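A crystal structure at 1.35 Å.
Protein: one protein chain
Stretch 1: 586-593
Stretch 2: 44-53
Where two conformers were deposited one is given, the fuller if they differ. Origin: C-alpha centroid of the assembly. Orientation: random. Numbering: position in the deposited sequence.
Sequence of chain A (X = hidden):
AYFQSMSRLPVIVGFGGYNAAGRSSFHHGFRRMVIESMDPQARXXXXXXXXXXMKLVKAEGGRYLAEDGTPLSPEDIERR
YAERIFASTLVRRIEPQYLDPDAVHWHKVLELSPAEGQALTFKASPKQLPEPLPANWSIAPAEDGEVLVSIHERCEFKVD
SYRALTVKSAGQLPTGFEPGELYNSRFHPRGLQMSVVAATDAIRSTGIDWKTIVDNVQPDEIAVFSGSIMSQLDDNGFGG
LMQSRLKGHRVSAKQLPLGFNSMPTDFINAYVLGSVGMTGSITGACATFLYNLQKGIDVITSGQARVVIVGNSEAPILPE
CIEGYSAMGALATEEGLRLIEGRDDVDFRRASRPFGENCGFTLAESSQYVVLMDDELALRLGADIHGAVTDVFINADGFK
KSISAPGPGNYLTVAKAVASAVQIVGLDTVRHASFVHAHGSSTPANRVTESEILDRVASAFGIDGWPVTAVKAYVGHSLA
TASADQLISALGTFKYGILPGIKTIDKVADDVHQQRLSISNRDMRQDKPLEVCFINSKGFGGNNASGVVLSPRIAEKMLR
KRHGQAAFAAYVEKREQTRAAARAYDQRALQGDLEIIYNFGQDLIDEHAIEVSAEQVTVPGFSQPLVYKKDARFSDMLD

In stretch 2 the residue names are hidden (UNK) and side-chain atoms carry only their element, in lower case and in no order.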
# COMPACT_ATOMS: atom_id res chain seq x y z
N ASP A 586 -26.46 11.27 15.77
CA ASP A 586 -26.62 9.94 16.36
C ASP A 586 -28.10 9.53 16.35
O ASP A 586 -28.43 8.40 16.02
CB ASP A 586 -26.06 9.94 17.79
CG ASP A 586 -26.08 8.58 18.45
OD1 ASP A 586 -25.82 7.55 17.78
OD2 ASP A 586 -26.33 8.54 19.68
N GLN A 587 -28.99 10.44 16.71
CA GLN A 587 -30.43 10.15 16.70
C GLN A 587 -30.92 9.80 15.31
O GLN A 587 -31.73 8.89 15.14
CB GLN A 587 -31.20 11.36 17.21
CG GLN A 587 -31.09 11.56 18.71
CD GLN A 587 -32.06 10.68 19.45
OE1 GLN A 587 -33.29 10.91 19.44
NE2 GLN A 587 -31.54 9.66 20.10
N ARG A 588 -30.45 10.53 14.29
CA ARG A 588 -30.88 10.19 12.94
C ARG A 588 -30.33 8.82 12.53
O ARG A 588 -31.02 8.02 11.90
CB ARG A 588 -30.42 11.26 11.94
CG ARG A 588 -31.10 12.64 12.07
CD ARG A 588 -32.60 12.58 12.31
NE ARG A 588 -33.30 11.80 11.29
CZ ARG A 588 -34.40 11.09 11.52
NH1 ARG A 588 -34.95 11.07 12.71
NH2 ARG A 588 -34.95 10.40 10.55
N ALA A 589 -29.07 8.57 12.88
CA ALA A 589 -28.42 7.31 12.52
C ALA A 589 -29.14 6.12 13.14
O ALA A 589 -29.25 5.06 12.52
CB ALA A 589 -26.94 7.35 12.90
N LEU A 590 -29.64 6.30 14.36
CA LEU A 590 -30.38 5.26 15.05
C LEU A 590 -31.61 4.89 14.25
O LEU A 590 -32.03 3.73 14.23
CB LEU A 590 -30.77 5.70 16.47
CG LEU A 590 -29.62 5.65 17.47
CD1 LEU A 590 -29.94 6.43 18.75
CD2 LEU A 590 -29.26 4.20 17.79
N GLN A 591 -32.18 5.88 13.57
CA GLN A 591 -33.39 5.70 12.78
C GLN A 591 -33.10 5.19 11.37
O GLN A 591 -34.02 4.98 10.58
CB GLN A 591 -34.16 7.02 12.71
CG GLN A 591 -34.83 7.41 14.01
CD GLN A 591 -36.18 6.77 14.17
OE1 GLN A 591 -37.13 7.11 13.46
NE2 GLN A 591 -36.28 5.83 15.10
N GLY A 592 -31.82 4.99 11.06
CA GLY A 592 -31.42 4.54 9.74
C GLY A 592 -31.24 5.66 8.73
O GLY A 592 -31.10 5.43 7.53
N ASP A 593 -31.21 6.89 9.22
CA ASP A 593 -31.06 8.06 8.37
C ASP A 593 -29.61 8.50 8.38
O ASP A 593 -29.21 9.34 9.18
CB ASP A 593 -31.99 9.15 8.91
CG ASP A 593 -32.02 10.41 8.07
OD1 ASP A 593 -31.43 10.45 6.98
OD2 ASP A 593 -32.69 11.38 8.50
N UNK A 44 -30.52 -0.74 25.46
CA UNK A 44 -31.72 -0.78 24.64
C UNK A 44 -31.60 0.17 23.46
O UNK A 44 -32.09 -0.11 22.37
c UNK A 44 -32.95 -0.49 25.50
o UNK A 44 -34.62 -0.13 27.78
c UNK A 44 -33.26 -1.64 26.45
c UNK A 44 -34.14 -1.26 27.63
n UNK A 44 -34.36 -2.23 28.50
N UNK A 45 -30.93 1.29 23.65
CA UNK A 45 -30.70 2.22 22.55
C UNK A 45 -29.83 1.57 21.47
O UNK A 45 -30.14 1.65 20.28
o UNK A 45 -29.67 6.83 22.37
o UNK A 45 -27.91 5.60 22.88
c UNK A 45 -29.08 5.74 22.44
c UNK A 45 -29.83 4.52 21.96
c UNK A 45 -30.01 3.48 23.06
N UNK A 46 -28.74 0.95 21.87
CA UNK A 46 -27.87 0.28 20.91
C UNK A 46 -28.58 -0.87 20.21
O UNK A 46 -28.45 -1.02 19.00
c UNK A 46 -25.75 -1.06 20.65
c UNK A 46 -26.59 -0.20 21.58
o UNK A 46 -25.82 0.94 21.98
N UNK A 47 -29.31 -1.68 20.96
CA UNK A 47 -30.11 -2.76 20.37
C UNK A 47 -31.14 -2.26 19.37
O UNK A 47 -31.31 -2.85 18.30
c UNK A 47 -30.77 -3.64 21.44
c UNK A 47 -28.99 -5.44 21.49
c UNK A 47 -30.65 -5.28 23.37
c UNK A 47 -29.84 -4.50 22.31
N UNK A 48 -31.84 -1.19 19.71
CA UNK A 48 -32.78 -0.60 18.77
C UNK A 48 -32.08 -0.17 17.48
O UNK A 48 -32.56 -0.43 16.38
c UNK A 48 -33.50 0.58 19.40
N UNK A 49 -30.92 0.46 17.61
CA UNK A 49 -30.15 0.87 16.44
C UNK A 49 -29.70 -0.30 15.58
O UNK A 49 -29.78 -0.24 14.35
N UNK A 50 -29.24 -1.37 16.23
CA UNK A 50 -28.89 -2.59 15.51
C UNK A 50 -30.11 -3.19 14.83
O UNK A 50 -30.03 -3.61 13.68
c UNK A 50 -26.82 -3.39 16.81
c UNK A 50 -26.38 -4.21 18.01
c UNK A 50 -28.29 -3.63 16.47
c UNK A 50 -25.95 -3.71 15.60
N UNK A 51 -31.24 -3.23 15.53
CA UNK A 51 -32.46 -3.79 14.95
C UNK A 51 -32.84 -3.04 13.66
O UNK A 51 -33.29 -3.66 12.69
c UNK A 51 -33.60 -3.76 15.96
N UNK A 52 -32.68 -1.72 13.64
CA UNK A 52 -32.99 -0.94 12.44
C UNK A 52 -31.99 -1.25 11.34
O UNK A 52 -32.37 -1.48 10.18
c UNK A 52 -33.02 0.57 12.74
c UNK A 52 -34.17 0.90 13.67
c UNK A 52 -33.12 1.39 11.45
N UNK A 53 -30.71 -1.27 11.69
CA UNK A 53 -29.64 -1.57 10.73
C UNK A 53 -29.86 -2.92 10.06
O UNK A 53 -29.58 -3.09 8.86
s UNK A 53 -26.18 -0.41 12.74
c UNK A 53 -28.27 -1.63 11.41
c UNK A 53 -27.63 -0.29 11.67
c UNK A 53 -25.01 -1.23 11.64
O HOH W 1 -25.92 7.15 21.87
O HOH W 2 -28.89 9.18 20.70
O HOH W 3 -32.30 7.32 21.82
O HOH W 4 -29.70 2.15 13.01

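Position 44 carries three carbons in an unbranched run, the third bearing one oxygen and one nitrogen: an amide, out of reach of stretch 1. It is Gln44.

Position 45 also has three carbons, but the third holds two oxygens, a carboxylate. The extended chain, t at both chi1 and chi2, leaves its helix sideways and brings its end to the other stretch, where an oxygen lies 3.7 Å from Leu590 CD1. This is Glu45, and that oxygen is OE2. No direct hydrogen bond crosses here; waters do the joining. Water 1 donates to both Glu45 OE1 and Asp586 OD2, so one molecule links two acidic side chains by donating a hydrogen bond to each. Water 2 donates to Glu45 OE2 and Asp586 OD2 while accepting from Gln587 NE2. Water 3 also accepts from Gln587 NE2 and donates to Glu45 OE2. Those two atoms, Gln587 NE2 and Glu45 OE2, are 4.1 Å apart, too far for a direct hydrogen bond.

At position 46 one carbon carries an oxygen and a carbon, pointing away: Thr46. Position 47, four carbons forked at the second, also points away and is Leu47. A single carbon at position 48, directed sideways without contact, makes Ala48.

Position 49 has no side-chain atom. Its CA lies 3.7 Å from Leu590 CD2, and an ideal CB would stand 2.7 Å from that same methyl, a clash. The residue is Gly49; its CA is 4.6 Å from Leu590 CA, the closest approach of the two backbones by CA atoms.

Position 50 repeats the four-carbon fork, facing away: Leu50. Position 51, one carbon out of reach, is Ala51.

At position 52 one carbon carries two more and points toward stretch 1; one of its methyl carbons lies 3.6 Å from Leu590 O, the other 3.8 Å from both Gln591 O and Gly592 N. This is Val52, the first methyl being CG2 and the second CG1. The two methyls cover the end of the helix and the turn beyond it.

Position 53 is an unbranched chain of two carbons, sulfur and a carbon, directed sideways and beyond contact: Met53.

The contact works by dividing its tasks along one helix. Glu45 meets polar side chains through water, Gly49 makes room for Leu590, and Val52 packs on a Schellman turn where Gly592, at positive phi, ends the helical run. Arg588 NE braces that turn from within by a 2.9 Å salt bridge to Asp593 OD2. The helix axes approach to 10.0 Å at 50°, and the designer's lesson is that a bare position lets a neighboring leucine reach the backbone.

Stretch 2, residues 44-53: QETLAGLAVM
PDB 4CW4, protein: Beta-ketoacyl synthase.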